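PDB 3DAO: putative Phosphate from Eubacterium rectale, which probably hydrolyses phosphate esters as a putative phosphatase of the haloacid dehalogenase-like family, although its natural substrate is not established. Local coordinates for residues M102-D105 and I106-M110; P183-I186 and P187-K191; V171-P174 and D175-E178; S62-Q65 and F66-F70; S211-T214 and A215-L219. All coordinates share one frame; numbering follows the deposited sequence.

Contact 1 (M102-D105 and I106-M110)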
loop_
_atom_site.group_PDB
_atom_site.type_symbol
_atom_site.label_atom_id
_atom_site.label_comp_id
_atom_site.label_asym_id
_atom_site.label_seq_id
_atom_site.Cartn_x
_atom_site.Cartn_y
_atom_site.Cartn_z
HETATM N N MSE A 102 9.657 -10.983 -2.489
HETATM C CA MSE A 102 10.872 -11.221 -1.722
HETATM C C MSE A 102 11.516 -12.559 -2.072
HETATM O O MSE A 102 10.831 -13.604 -2.220
HETATM C CB MSE A 102 10.537 -11.165 -0.215
HETATM C CG MSE A 102 9.715 -9.920 0.122
HETATM SE SE MSE A 102 9.128 -9.954 1.975
HETATM C CE MSE A 102 10.806 -9.369 2.752
ATOM N N ASP A 103 12.822 -12.513 -2.245
ATOM C CA ASP A 103 13.587 -13.741 -2.488
ATOM C C ASP A 103 13.446 -14.684 -1.302
ATOM O O ASP A 103 13.458 -14.273 -0.145
ATOM C CB ASP A 103 15.067 -13.485 -2.702
ATOM C CG ASP A 103 15.822 -14.772 -2.978
ATOM O OD1 ASP A 103 15.565 -15.393 -4.025
ATOM O OD2 ASP A 103 16.646 -15.185 -2.136
ATOM N N GLU A 104 13.320 -15.958 -1.629
ATOM C CA GLU A 104 13.122 -17.045 -0.655
ATOM C C GLU A 104 14.072 -16.994 0.546
ATOM O O GLU A 104 13.652 -17.215 1.682
ATOM C CB GLU A 104 13.228 -18.421 -1.353
ATOM C CG GLU A 104 12.742 -19.577 -0.506
ATOM C CD GLU A 104 12.926 -20.902 -1.213
ATOM O OE1 GLU A 104 13.922 -20.996 -1.959
ATOM O OE2 GLU A 104 12.092 -21.820 -1.023
ATOM N N ASP A 105 15.340 -16.704 0.293
ATOM C CA ASP A 105 16.374 -16.601 1.343
ATOM C C ASP A 105 16.091 -15.487 2.338
ATOM O O ASP A 105 16.506 -15.528 3.502
ATOM C CB ASP A 105 17.777 -16.343 0.751
ATOM C CG ASP A 105 18.437 -17.606 0.230
ATOM O OD1 ASP A 105 17.914 -18.704 0.491
ATOM O OD2 ASP A 105 19.496 -17.492 -0.417
ATOM N N ILE A 106 15.418 -14.460 1.852
ATOM C CA ILE A 106 15.089 -13.310 2.684
ATOM C C ILE A 106 13.896 -13.677 3.599
ATOM O O ILE A 106 14.029 -13.710 4.809
ATOM C CB ILE A 106 14.744 -12.059 1.864
ATOM C CG1 ILE A 106 15.906 -11.629 0.958
ATOM C CG2 ILE A 106 14.396 -10.918 2.812
ATOM C CD1 ILE A 106 17.127 -11.242 1.713
ATOM N N TRP A 107 12.747 -13.982 3.021
ATOM C CA TRP A 107 11.552 -14.247 3.894
ATOM C C TRP A 107 11.668 -15.521 4.725
ATOM O O TRP A 107 11.203 -15.568 5.873
ATOM C CB TRP A 107 10.203 -14.183 3.130
ATOM C CG TRP A 107 9.980 -15.147 2.008
ATOM C CD1 TRP A 107 10.290 -14.939 0.709
ATOM C CD2 TRP A 107 9.326 -16.417 2.064
ATOM N NE1 TRP A 107 9.933 -16.021 -0.041
ATOM C CE2 TRP A 107 9.322 -16.940 0.752
ATOM C CE3 TRP A 107 8.762 -17.175 3.091
ATOM C CZ2 TRP A 107 8.789 -18.190 0.437
ATOM C CZ3 TRP A 107 8.202 -18.412 2.775
ATOM C CH2 TRP A 107 8.247 -18.915 1.463
ATOM N N LYS A 108 12.283 -16.564 4.162
ATOM C CA LYS A 108 12.486 -17.806 4.934
ATOM C C LYS A 108 13.546 -17.569 6.018
ATOM O O LYS A 108 13.416 -18.045 7.154
ATOM C CB LYS A 108 12.864 -18.991 4.044
ATOM C CG LYS A 108 11.665 -19.499 3.277
ATOM C CD LYS A 108 11.919 -20.799 2.545
ATOM C CE LYS A 108 10.610 -21.275 1.915
ATOM N NZ LYS A 108 10.706 -22.593 1.212
ATOM N N GLY A 109 14.564 -16.817 5.687
ATOM C CA GLY A 109 15.596 -16.433 6.657
ATOM C C GLY A 109 15.005 -15.652 7.841
ATOM O O GLY A 109 15.361 -15.858 9.024
HETATM N N MSE A 110 14.094 -14.742 7.509
HETATM C CA MSE A 110 13.369 -13.945 8.522
HETATM C C MSE A 110 12.550 -14.863 9.421
HETATM O O MSE A 110 12.551 -14.703 10.639
HETATM C CB MSE A 110 12.482 -12.898 7.885
HETATM C CG MSE A 110 13.281 -11.791 7.270
HETATM SE SE MSE A 110 12.134 -10.646 6.226
HETATM C CE MSE A 110 13.390 -9.158 5.903
#
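E104 and K108, one turn apart at the start of helix 104-117, pair as carboxylate and ammonium. K108 CB lies 3.1 Å from E104 O, the same carbonyl that takes K108 N in a helical hydrogen bond. Next, K108 CG rests over one face of the W107 indole, near the rim. K108 CD then passes E104 CG at 3.4 Å, methylene alongside methylene, and K108 CE comes to 3.3 Å from E104 OE2. The lysine runs straight beyond CG, which carries K108 NZ to E104 OE2 at 2.7 Å; it arrives on the anti side, 27° out of the carboxylate plane. T159 O and L161 O accept from NZ as well.

W107 has CG in the crowded position between its backbone N and carbonyl carbon (chi1 61°), which folds the indole back over the turn and brings CD1 to 3.3 Å from M102 O at the ring edge. Before the helix, D103 is the N-cap: its OD2, in one of two conformers, accepts from D105 N, while its O receives both I106 N and W107 N. An aspartate suits this place because its short carboxylate can accept a first-turn amide, which has no preceding helical carbonyl. A lysine suits position 108 since its methylenes pack on indole and glutamate; with one carboxylate and two carbonyls round NZ, the buried ammonium probably keeps its charge.

Contact 2 (P183-I186 and P187-K191)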
loop_
_atom_site.group_PDB
_atom_site.type_symbol
_atom_site.label_atom_id
_atom_site.label_comp_id
_atom_site.label_asym_id
_atom_site.label_seq_id
_atom_site.Cartn_x
_atom_site.Cartn_y
_atom_site.Cartn_z
ATOM N N PRO A 183 17.621 -5.300 18.528
ATOM C CA PRO A 183 19.004 -5.739 18.796
ATOM C C PRO A 183 19.663 -6.538 17.696
ATOM O O PRO A 183 20.878 -6.416 17.501
ATOM C CB PRO A 183 18.844 -6.616 20.025
ATOM C CG PRO A 183 17.649 -6.088 20.691
ATOM C CD PRO A 183 16.717 -5.659 19.626
ATOM N N VAL A 184 18.878 -7.353 16.997
ATOM C CA VAL A 184 19.408 -8.218 15.908
ATOM C C VAL A 184 18.606 -8.211 14.596
ATOM O O VAL A 184 19.148 -8.064 13.511
ATOM C CB VAL A 184 19.522 -9.685 16.368
ATOM C CG1 VAL A 184 19.979 -10.598 15.226
ATOM C CG2 VAL A 184 20.462 -9.828 17.610
ATOM N N PHE A 185 17.296 -8.398 14.691
ATOM C CA PHE A 185 16.484 -8.533 13.476
ATOM C C PHE A 185 16.568 -7.361 12.495
ATOM O O PHE A 185 16.848 -7.557 11.301
ATOM C CB PHE A 185 15.002 -8.774 13.819
ATOM C CG PHE A 185 14.149 -9.059 12.626
ATOM C CD1 PHE A 185 13.552 -8.020 11.924
ATOM C CD2 PHE A 185 13.909 -10.339 12.211
ATOM C CE1 PHE A 185 12.760 -8.265 10.821
ATOM C CE2 PHE A 185 13.122 -10.578 11.094
ATOM C CZ PHE A 185 12.552 -9.538 10.403
ATOM N N ILE A 186 16.369 -6.164 13.022
ATOM C CA ILE A 186 16.397 -4.959 12.193
ATOM C C ILE A 186 17.794 -4.774 11.556
ATOM O O ILE A 186 17.902 -4.644 10.326
ATOM C CB ILE A 186 15.869 -3.718 12.960
ATOM C CG1 ILE A 186 14.368 -3.918 13.247
ATOM C CG2 ILE A 186 16.108 -2.437 12.164
ATOM C CD1 ILE A 186 13.688 -2.819 14.076
ATOM N N PRO A 187 18.866 -4.799 12.358
ATOM C CA PRO A 187 20.131 -4.626 11.617
ATOM C C PRO A 187 20.519 -5.786 10.709
ATOM O O PRO A 187 21.265 -5.603 9.748
ATOM C CB PRO A 187 21.160 -4.412 12.715
ATOM C CG PRO A 187 20.551 -4.953 13.978
ATOM C CD PRO A 187 19.065 -4.681 13.816
ATOM N N ALA A 188 20.015 -6.976 11.001
ATOM C CA ALA A 188 20.329 -8.119 10.187
ATOM C C ALA A 188 19.650 -8.083 8.830
ATOM O O ALA A 188 20.110 -8.735 7.915
ATOM C CB ALA A 188 20.009 -9.444 10.910
ATOM N N TRP A 189 18.585 -7.304 8.694
ATOM C CA TRP A 189 17.798 -7.354 7.454
ATOM C C TRP A 189 17.582 -6.029 6.752
ATOM O O TRP A 189 17.181 -6.005 5.605
ATOM C CB TRP A 189 16.412 -8.014 7.685
ATOM C CG TRP A 189 16.485 -9.412 8.093
ATOM C CD1 TRP A 189 16.286 -9.902 9.335
ATOM C CD2 TRP A 189 16.858 -10.534 7.270
ATOM N NE1 TRP A 189 16.476 -11.252 9.336
ATOM C CE2 TRP A 189 16.816 -11.670 8.083
ATOM C CE3 TRP A 189 17.222 -10.681 5.922
ATOM C CZ2 TRP A 189 17.154 -12.929 7.626
ATOM C CZ3 TRP A 189 17.531 -11.946 5.468
ATOM C CH2 TRP A 189 17.502 -13.048 6.309
ATOM N N ASN A 190 17.860 -4.942 7.445
ATOM C CA ASN A 190 17.497 -3.621 6.926
ATOM C C ASN A 190 18.300 -3.156 5.721
ATOM O O ASN A 190 17.864 -2.259 5.021
ATOM C CB ASN A 190 17.412 -2.581 8.028
ATOM C CG ASN A 190 18.727 -2.239 8.618
ATOM O OD1 ASN A 190 19.776 -2.741 8.197
ATOM N ND2 ASN A 190 18.693 -1.367 9.629
ATOM N N LYS A 191 19.387 -3.842 5.415
ATOM C CA LYS A 191 20.163 -3.514 4.202
ATOM C C LYS A 191 19.795 -4.455 3.063
ATOM O O LYS A 191 20.165 -4.245 1.920
ATOM C CB LYS A 191 21.680 -3.555 4.436
ATOM C CG LYS A 191 22.154 -2.385 5.243
ATOM C CD LYS A 191 23.637 -2.294 5.326
#
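Over the centre of one face of the F185 ring stands W189 CD1, 3.6 Å above the plane; the nearest ring carbon to W189 CD1 is F185 CE2 at 3.7 Å. The two aromatic planes meet obliquely, at 49°, and it is the five-membered part of the indole, through CD1 and NE1, that meets the phenyl. At the indole edge, close to its plane, F185 O lies 3.1 Å from W189 CD1. F185 has CG anti to its own N (chi1 -174°), which brings a face of the phenyl to W189 CD1.

This pair sits on the short helix 185-189 of the mixed six-stranded sheet domain, which is probably the cap of a haloacid dehalogenase-like hydrolase. Large aromatics suit the inner side of the helix, where F185 also meets M113, V114 and L195, and W189 meets M110 and M113.

V184 is the N-cap, and its O receives A188 N at 2.9 Å. A188 adds just its CB, which lies 3.1 Å from V184 O. P187 suits the first turn because a helix does not ask its amide there for a hydrogen bond. Further along, I186 O is gripped by two donors: N190 N, 2.9 Å away, lies nearly in line with the C=O bond, though its N-H is bent, and W189 N, at 3.2 Å, comes from well above the carbonyl plane. N190 CG lies close to the same oxygen, 3.1 Å from I186 O.

Contact 3 (V171-P174 and D175-E178)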
loop_
_atom_site.group_PDB
_atom_site.type_symbol
_atom_site.label_atom_id
_atom_site.label_comp_id
_atom_site.label_asym_id
_atom_site.label_seq_id
_atom_site.Cartn_x
_atom_site.Cartn_y
_atom_site.Cartn_z
ATOM N N VAL A 171 6.279 -9.181 11.455
ATOM C CA VAL A 171 6.490 -9.644 12.843
ATOM C C VAL A 171 5.471 -8.949 13.726
ATOM O O VAL A 171 5.200 -7.770 13.563
ATOM C CB VAL A 171 7.898 -9.294 13.369
ATOM C CG1 VAL A 171 8.168 -10.061 14.661
ATOM C CG2 VAL A 171 8.991 -9.596 12.268
ATOM N N PHE A 172 4.907 -9.716 14.646
ATOM C CA PHE A 172 3.950 -9.234 15.635
ATOM C C PHE A 172 4.334 -9.573 17.067
ATOM O O PHE A 172 4.861 -10.648 17.382
ATOM C CB PHE A 172 2.561 -9.852 15.397
ATOM C CG PHE A 172 1.557 -9.501 16.474
ATOM C CD1 PHE A 172 0.940 -8.282 16.467
ATOM C CD2 PHE A 172 1.231 -10.401 17.477
ATOM C CE1 PHE A 172 0.015 -7.931 17.462
ATOM C CE2 PHE A 172 0.292 -10.049 18.458
ATOM C CZ PHE A 172 -0.287 -8.823 18.441
ATOM N N HIS A 173 4.116 -8.580 17.904
ATOM C CA HIS A 173 4.153 -8.741 19.372
ATOM C C HIS A 173 3.072 -7.821 19.966
ATOM O O HIS A 173 2.885 -6.727 19.477
ATOM C CB HIS A 173 5.521 -8.427 19.995
ATOM C CG HIS A 173 5.603 -8.772 21.451
ATOM N ND1 HIS A 173 5.174 -7.919 22.449
ATOM C CD2 HIS A 173 6.031 -9.892 22.074
ATOM C CE1 HIS A 173 5.369 -8.496 23.625
ATOM N NE2 HIS A 173 5.882 -9.695 23.425
ATOM N N PRO A 174 2.378 -8.245 21.034
ATOM C CA PRO A 174 1.353 -7.393 21.630
ATOM C C PRO A 174 1.774 -6.012 22.055
ATOM O O PRO A 174 0.951 -5.101 22.085
ATOM C CB PRO A 174 0.980 -8.170 22.886
ATOM C CG PRO A 174 1.122 -9.535 22.495
ATOM C CD PRO A 174 2.427 -9.546 21.722
ATOM N N ASP A 175 3.030 -5.828 22.427
ATOM C CA ASP A 175 3.416 -4.517 22.921
ATOM C C ASP A 175 4.863 -4.067 22.820
ATOM O O ASP A 175 5.153 -2.928 23.194
ATOM C CB ASP A 175 2.954 -4.385 24.366
ATOM C CG ASP A 175 3.422 -5.494 25.213
ATOM O OD1 ASP A 175 4.652 -5.602 25.349
ATOM O OD2 ASP A 175 2.567 -6.273 25.735
ATOM N N LYS A 176 5.755 -4.913 22.318
ATOM C CA LYS A 176 7.164 -4.468 22.168
ATOM C C LYS A 176 7.825 -5.129 21.000
ATOM O O LYS A 176 8.977 -5.536 21.061
ATOM C CB LYS A 176 7.971 -4.737 23.437
ATOM C CG LYS A 176 7.918 -6.187 23.908
ATOM C CD LYS A 176 8.816 -6.407 25.138
ATOM C CE LYS A 176 8.601 -7.779 25.766
ATOM N NZ LYS A 176 9.476 -7.990 26.938
ATOM N N CYS A 177 7.123 -5.112 19.881
ATOM C CA CYS A 177 7.636 -5.760 18.680
ATOM C C CYS A 177 8.940 -5.135 18.157
ATOM O O CYS A 177 9.962 -5.811 18.007
ATOM C CB CYS A 177 6.581 -5.767 17.578
ATOM S SG CYS A 177 7.095 -6.791 16.188
ATOM N N GLU A 178 8.896 -3.846 17.846
ATOM C CA GLU A 178 10.084 -3.162 17.343
ATOM C C GLU A 178 11.226 -3.305 18.348
ATOM O O GLU A 178 12.369 -3.533 17.986
ATOM C CB GLU A 178 9.814 -1.683 17.056
ATOM C CG GLU A 178 11.007 -0.992 16.453
ATOM C CD GLU A 178 10.779 0.487 16.227
ATOM O OE1 GLU A 178 9.952 1.100 16.952
ATOM O OE2 GLU A 178 11.488 1.045 15.374
#
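H173 ND1 is the acceptor at the centre of this turn, taking two backbone amides at once. D175 N reaches H173 ND1 at 3.0 Å, almost straight at 172°, and K176 N reaches the same atom at 3.1 Å; both are tilted from the imidazole plane. With two donors facing it, ND1 probably carries no proton, which would leave any ring proton on NE2. Further round the ring, D175 OD1 lies 3.4 Å from H173 CE1, its carboxylate turned 77° from the imidazole, and K176 CG comes within 3.5 Å of H173 CE1. P174 CD sits over one face, near the rim.

The turn leads from strand 168-172, inside the mixed six-stranded sheet, to helix 177-181, with K176 as the N-cap. Because H173 holds CG anti to its backbone N (chi1 -172°), the ring reaches across the turn to these amides, as a histidine can with an aromatic nitrogen at a suitable distance. A leucine here would probably leave D175 N and K176 N without their shared acceptor and let the turn shift.

Further out, C177 CA packs on H173 CB at 3.6 Å. The small C177 side chain, SG anti to its N, brings SG to 3.4 Å from V171 O and 3.8 Å from V171 CG1. The strand is fixed in turn by backbone bonds from V171 to V203 and from H173 to E201, while the H173 side chain touches A120, C121 and L180.

Contact 4 (S62-Q65 and F66-F70)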
loop_
_atom_site.group_PDB
_atom_site.type_symbol
_atom_site.label_atom_id
_atom_site.label_comp_id
_atom_site.label_asym_id
_atom_site.label_seq_id
_atom_site.Cartn_x
_atom_site.Cartn_y
_atom_site.Cartn_z
ATOM N N SER A 62 -2.210 2.553 -3.059
ATOM C CA SER A 62 -2.479 2.384 -1.641
ATOM C C SER A 62 -1.841 1.217 -0.926
ATOM O O SER A 62 -1.255 0.288 -1.503
ATOM C CB SER A 62 -4.011 2.220 -1.547
ATOM O OG SER A 62 -4.521 2.017 -0.249
ATOM N N GLY A 63 -1.969 1.304 0.383
ATOM C CA GLY A 63 -1.532 0.235 1.270
ATOM C C GLY A 63 -2.498 -0.921 1.212
ATOM O O GLY A 63 -2.211 -2.023 1.630
ATOM N N ARG A 64 -3.684 -0.649 0.675
ATOM C CA ARG A 64 -4.738 -1.657 0.659
ATOM C C ARG A 64 -4.466 -2.797 -0.292
ATOM O O ARG A 64 -3.716 -2.652 -1.257
ATOM C CB ARG A 64 -6.099 -1.032 0.264
ATOM C CG ARG A 64 -6.734 -0.066 1.213
ATOM C CD ARG A 64 -8.211 0.103 0.808
ATOM N NE ARG A 64 -8.877 1.089 1.661
ATOM C CZ ARG A 64 -10.182 1.195 1.779
ATOM N NH1 ARG A 64 -10.957 0.360 1.115
ATOM N NH2 ARG A 64 -10.693 2.106 2.584
ATOM N N GLN A 65 -5.103 -3.929 0.009
ATOM C CA GLN A 65 -5.078 -5.104 -0.864
ATOM C C GLN A 65 -5.901 -4.813 -2.094
ATOM O O GLN A 65 -6.750 -3.934 -2.092
ATOM C CB GLN A 65 -5.713 -6.332 -0.216
ATOM C CG GLN A 65 -5.010 -6.808 0.988
ATOM C CD GLN A 65 -5.638 -8.065 1.497
ATOM O OE1 GLN A 65 -6.787 -8.060 1.960
ATOM N NE2 GLN A 65 -4.882 -9.159 1.448
ATOM N N PHE A 66 -5.662 -5.600 -3.144
ATOM C CA PHE A 66 -6.399 -5.428 -4.407
ATOM C C PHE A 66 -7.876 -5.564 -4.202
ATOM O O PHE A 66 -8.653 -4.730 -4.649
ATOM C CB PHE A 66 -5.911 -6.398 -5.485
ATOM C CG PHE A 66 -6.694 -6.343 -6.742
ATOM C CD1 PHE A 66 -6.815 -5.149 -7.450
ATOM C CD2 PHE A 66 -7.321 -7.473 -7.230
ATOM C CE1 PHE A 66 -7.533 -5.108 -8.642
ATOM C CE2 PHE A 66 -8.025 -7.426 -8.412
ATOM C CZ PHE A 66 -8.114 -6.236 -9.129
ATOM N N SER A 67 -8.266 -6.613 -3.491
ATOM C CA SER A 67 -9.684 -6.898 -3.275
ATOM C C SER A 67 -10.418 -5.703 -2.708
ATOM O O SER A 67 -11.562 -5.424 -3.079
ATOM C CB SER A 67 -9.882 -8.114 -2.330
ATOM O OG SER A 67 -9.269 -7.888 -1.061
ATOM N N SER A 68 -9.749 -4.999 -1.809
ATOM C CA SER A 68 -10.319 -3.846 -1.123
ATOM C C SER A 68 -10.444 -2.645 -2.075
ATOM O O SER A 68 -11.459 -1.949 -2.116
ATOM C CB SER A 68 -9.510 -3.480 0.110
ATOM O OG SER A 68 -10.154 -2.425 0.807
ATOM N N GLU A 69 -9.421 -2.443 -2.887
ATOM C CA GLU A 69 -9.459 -1.347 -3.862
ATOM C C GLU A 69 -10.535 -1.598 -4.909
ATOM O O GLU A 69 -11.283 -0.687 -5.317
ATOM C CB GLU A 69 -8.106 -1.188 -4.582
ATOM C CG GLU A 69 -6.954 -0.808 -3.711
ATOM C CD GLU A 69 -5.633 -0.714 -4.469
ATOM O OE1 GLU A 69 -5.563 -1.184 -5.613
ATOM O OE2 GLU A 69 -4.657 -0.163 -3.933
ATOM N N PHE A 70 -10.635 -2.851 -5.294
ATOM C CA PHE A 70 -11.475 -3.257 -6.450
ATOM C C PHE A 70 -12.936 -3.128 -6.039
ATOM O O PHE A 70 -13.797 -2.764 -6.841
ATOM C CB PHE A 70 -11.122 -4.678 -6.873
ATOM C CG PHE A 70 -11.379 -5.006 -8.328
ATOM C CD1 PHE A 70 -10.913 -4.185 -9.355
ATOM C CD2 PHE A 70 -11.955 -6.231 -8.667
ATOM C CE1 PHE A 70 -11.086 -4.545 -10.683
ATOM C CE2 PHE A 70 -12.104 -6.598 -9.972
ATOM C CZ PHE A 70 -11.697 -5.748 -10.982
#
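In the core domain, the loop after strand 57-61 closes into helix 66-72 where R64 meets S68; S62, at the strand end, stands where haloacid dehalogenase-like hydrolases usually carry their motif II serine or threonine. S62 OG accepts R64 N at 2.9 Å, an ST turn. This bond ties down the turn from which the R64 side chain, extended from CG to NE, runs past the helix start. R64 CD lies 3.2 Å from S68 OG, and R64 NH1 donates to S68 OG at 2.9 Å, bent to 133° and tilted from the guanidinium plane. The serine has OG anti to its backbone N (chi1 -175°), which turns the hydroxyl to the arginine. The stronger partner of R64 is D29, of what is probably the DxDx(T/V) motif, salt-bridged to NH2; S37 O shares NH2. A methionine in place of R64 would probably leave the D29 carboxylate without its positive mate and S68 OG without a donor.

Q65, the N-cap, offers its O to E69 N at 3.2 Å, in the carbonyl plane, and its side chain is about 4 Å from a pentaethylene glycol, probably from the crystallisation liquor. The extended E69 side chain places OE2 3.4 Å from S62 CB.

Contact 5 (S211-T214 and A215-L219)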
loop_
_atom_site.group_PDB
_atom_site.type_symbol
_atom_site.label_atom_id
_atom_site.label_comp_id
_atom_site.label_asym_id
_atom_site.label_seq_id
_atom_site.Cartn_x
_atom_site.Cartn_y
_atom_site.Cartn_z
ATOM N N SER A 211 8.397 0.717 -2.867
ATOM C CA SER A 211 7.699 1.913 -2.415
ATOM C C SER A 211 6.565 2.269 -3.361
ATOM O O SER A 211 6.496 1.783 -4.478
ATOM C CB SER A 211 8.627 3.113 -2.351
ATOM O OG SER A 211 9.012 3.577 -3.661
ATOM N N LYS A 212 5.730 3.185 -2.908
ATOM C CA LYS A 212 4.658 3.693 -3.771
ATOM C C LYS A 212 5.267 4.372 -5.005
ATOM O O LYS A 212 4.817 4.170 -6.143
ATOM C CB LYS A 212 3.746 4.677 -3.015
ATOM C CG LYS A 212 2.775 4.045 -2.066
ATOM C CD LYS A 212 2.001 5.157 -1.324
ATOM C CE LYS A 212 0.831 4.601 -0.576
ATOM N NZ LYS A 212 0.277 5.659 0.326
ATOM N N TRP A 213 6.349 5.117 -4.818
ATOM C CA TRP A 213 6.959 5.833 -5.965
ATOM C C TRP A 213 7.628 4.877 -6.940
ATOM O O TRP A 213 7.559 5.048 -8.148
ATOM C CB TRP A 213 7.948 6.924 -5.540
ATOM C CG TRP A 213 8.479 7.621 -6.743
ATOM C CD1 TRP A 213 9.733 7.509 -7.259
ATOM C CD2 TRP A 213 7.738 8.431 -7.669
ATOM N NE1 TRP A 213 9.843 8.251 -8.424
ATOM C CE2 TRP A 213 8.635 8.838 -8.686
ATOM C CE3 TRP A 213 6.428 8.892 -7.713
ATOM C CZ2 TRP A 213 8.245 9.651 -9.738
ATOM C CZ3 TRP A 213 6.045 9.726 -8.782
ATOM C CH2 TRP A 213 6.942 10.085 -9.760
ATOM N N THR A 214 8.251 3.837 -6.425
ATOM C CA THR A 214 8.852 2.819 -7.301
ATOM C C THR A 214 7.813 2.219 -8.245
ATOM O O THR A 214 7.988 2.127 -9.484
ATOM C CB THR A 214 9.540 1.684 -6.491
ATOM O OG1 THR A 214 10.619 2.252 -5.741
ATOM C CG2 THR A 214 10.123 0.599 -7.427
ATOM N N ALA A 215 6.708 1.821 -7.631
ATOM C CA ALA A 215 5.621 1.187 -8.360
ATOM C C ALA A 215 4.984 2.187 -9.324
ATOM O O ALA A 215 4.656 1.836 -10.445
ATOM C CB ALA A 215 4.538 0.622 -7.422
ATOM N N LEU A 216 4.796 3.409 -8.860
ATOM C CA LEU A 216 4.179 4.429 -9.715
ATOM C C LEU A 216 5.085 4.755 -10.880
ATOM O O LEU A 216 4.641 4.935 -12.002
ATOM C CB LEU A 216 3.773 5.669 -8.917
ATOM C CG LEU A 216 2.903 6.688 -9.628
ATOM C CD1 LEU A 216 1.650 6.014 -10.125
ATOM C CD2 LEU A 216 2.582 7.895 -8.715
ATOM N N SER A 217 6.384 4.788 -10.619
ATOM C CA SER A 217 7.370 5.072 -11.662
ATOM C C SER A 217 7.340 4.016 -12.758
ATOM O O SER A 217 7.548 4.308 -13.934
ATOM C CB SER A 217 8.775 5.150 -11.065
ATOM O OG SER A 217 8.860 6.238 -10.184
ATOM N N TYR A 218 7.063 2.787 -12.344
ATOM C CA TYR A 218 6.931 1.666 -13.257
ATOM C C TYR A 218 5.839 1.948 -14.291
ATOM O O TYR A 218 6.028 1.743 -15.522
ATOM C CB TYR A 218 6.664 0.348 -12.511
ATOM C CG TYR A 218 6.193 -0.725 -13.420
ATOM C CD1 TYR A 218 7.099 -1.536 -14.101
ATOM C CD2 TYR A 218 4.838 -0.894 -13.688
ATOM C CE1 TYR A 218 6.649 -2.497 -14.970
ATOM C CE2 TYR A 218 4.392 -1.838 -14.551
ATOM C CZ TYR A 218 5.300 -2.635 -15.206
ATOM O OH TYR A 218 4.821 -3.569 -16.070
ATOM N N LEU A 219 4.708 2.449 -13.785
ATOM C CA LEU A 219 3.577 2.799 -14.637
ATOM C C LEU A 219 3.873 4.005 -15.505
ATOM O O LEU A 219 3.532 4.011 -16.694
ATOM C CB LEU A 219 2.291 3.049 -13.851
ATOM C CG LEU A 219 1.539 1.823 -13.358
ATOM C CD1 LEU A 219 0.286 2.231 -12.534
ATOM C CD2 LEU A 219 1.192 0.864 -14.543
#
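From S211, the N-cap of helix 212-222, each carbonyl takes the amide four residues on: A215 N to S211 O, L216 N to K212 O, S217 N to W213 O and Y218 N to T214 O. S217 doubles the third of these. Its OG gives a second hydrogen bond to W213 O, at 2.7 Å, from the face of the carbonyl opposite to S217 N. With OG anti to its own carbonyl carbon (chi1 -65°), the hydroxyl folds back against the preceding turn, as serines on helices often do.

The same OG lies over one face of the W213 indole, 3.0 Å from W213 CE2. W213 NE1 is only 2.8 Å from S217 OG, but the angle is too poor for a hydrogen bond, so this is close packing above the ring. The small serine suits this place, since its CB and OG both lie against the ring face. L216 leans on the six-membered ring, its CD2 3.9 Å from W213 CZ3, and beyond the turn W213 packs on E241, M242 and N245 of helix 240-245.

The helix belongs to the core domain of the hydrolase fold, and K212, at its first turn, probably fills the role of the motif III lysine: NZ is salt-bridged to D27 and D239 and hydrogen-bonded to N238. S211 suits the cap because its OG accepts T214 N at 2.9 Å and 162°. T214 OG1 turns back to G209 O. Toward the sheet, the small A215 packs against I83 and V90, and Y218 touches V90 and also Y100.

How the contacts relate
Contacts 1, 2 and 3 cluster in the six-stranded domain, and contacts 4 and 5 in the eight-stranded core. W189 of contact 2 joins helix 104-117 by CZ2, 3.5 Å from G109 C of contact 1. F185 CZ meets V171 CG2 of contact 3 at 4.0 Å, while contacts 1 and 3 themselves stay about 6 Å apart at their nearest atoms. In the core, S62 CA of contact 4 lies 4.1 Å from K212 CE of contact 5. Those two supply R64 and K212 to the aspartates D29 and D27 of the probable active site. Contacts 1, 2 and 3, in the probable cap, stay well apart from contact 4, with nearest atoms about 14, 19 and 15 Å away.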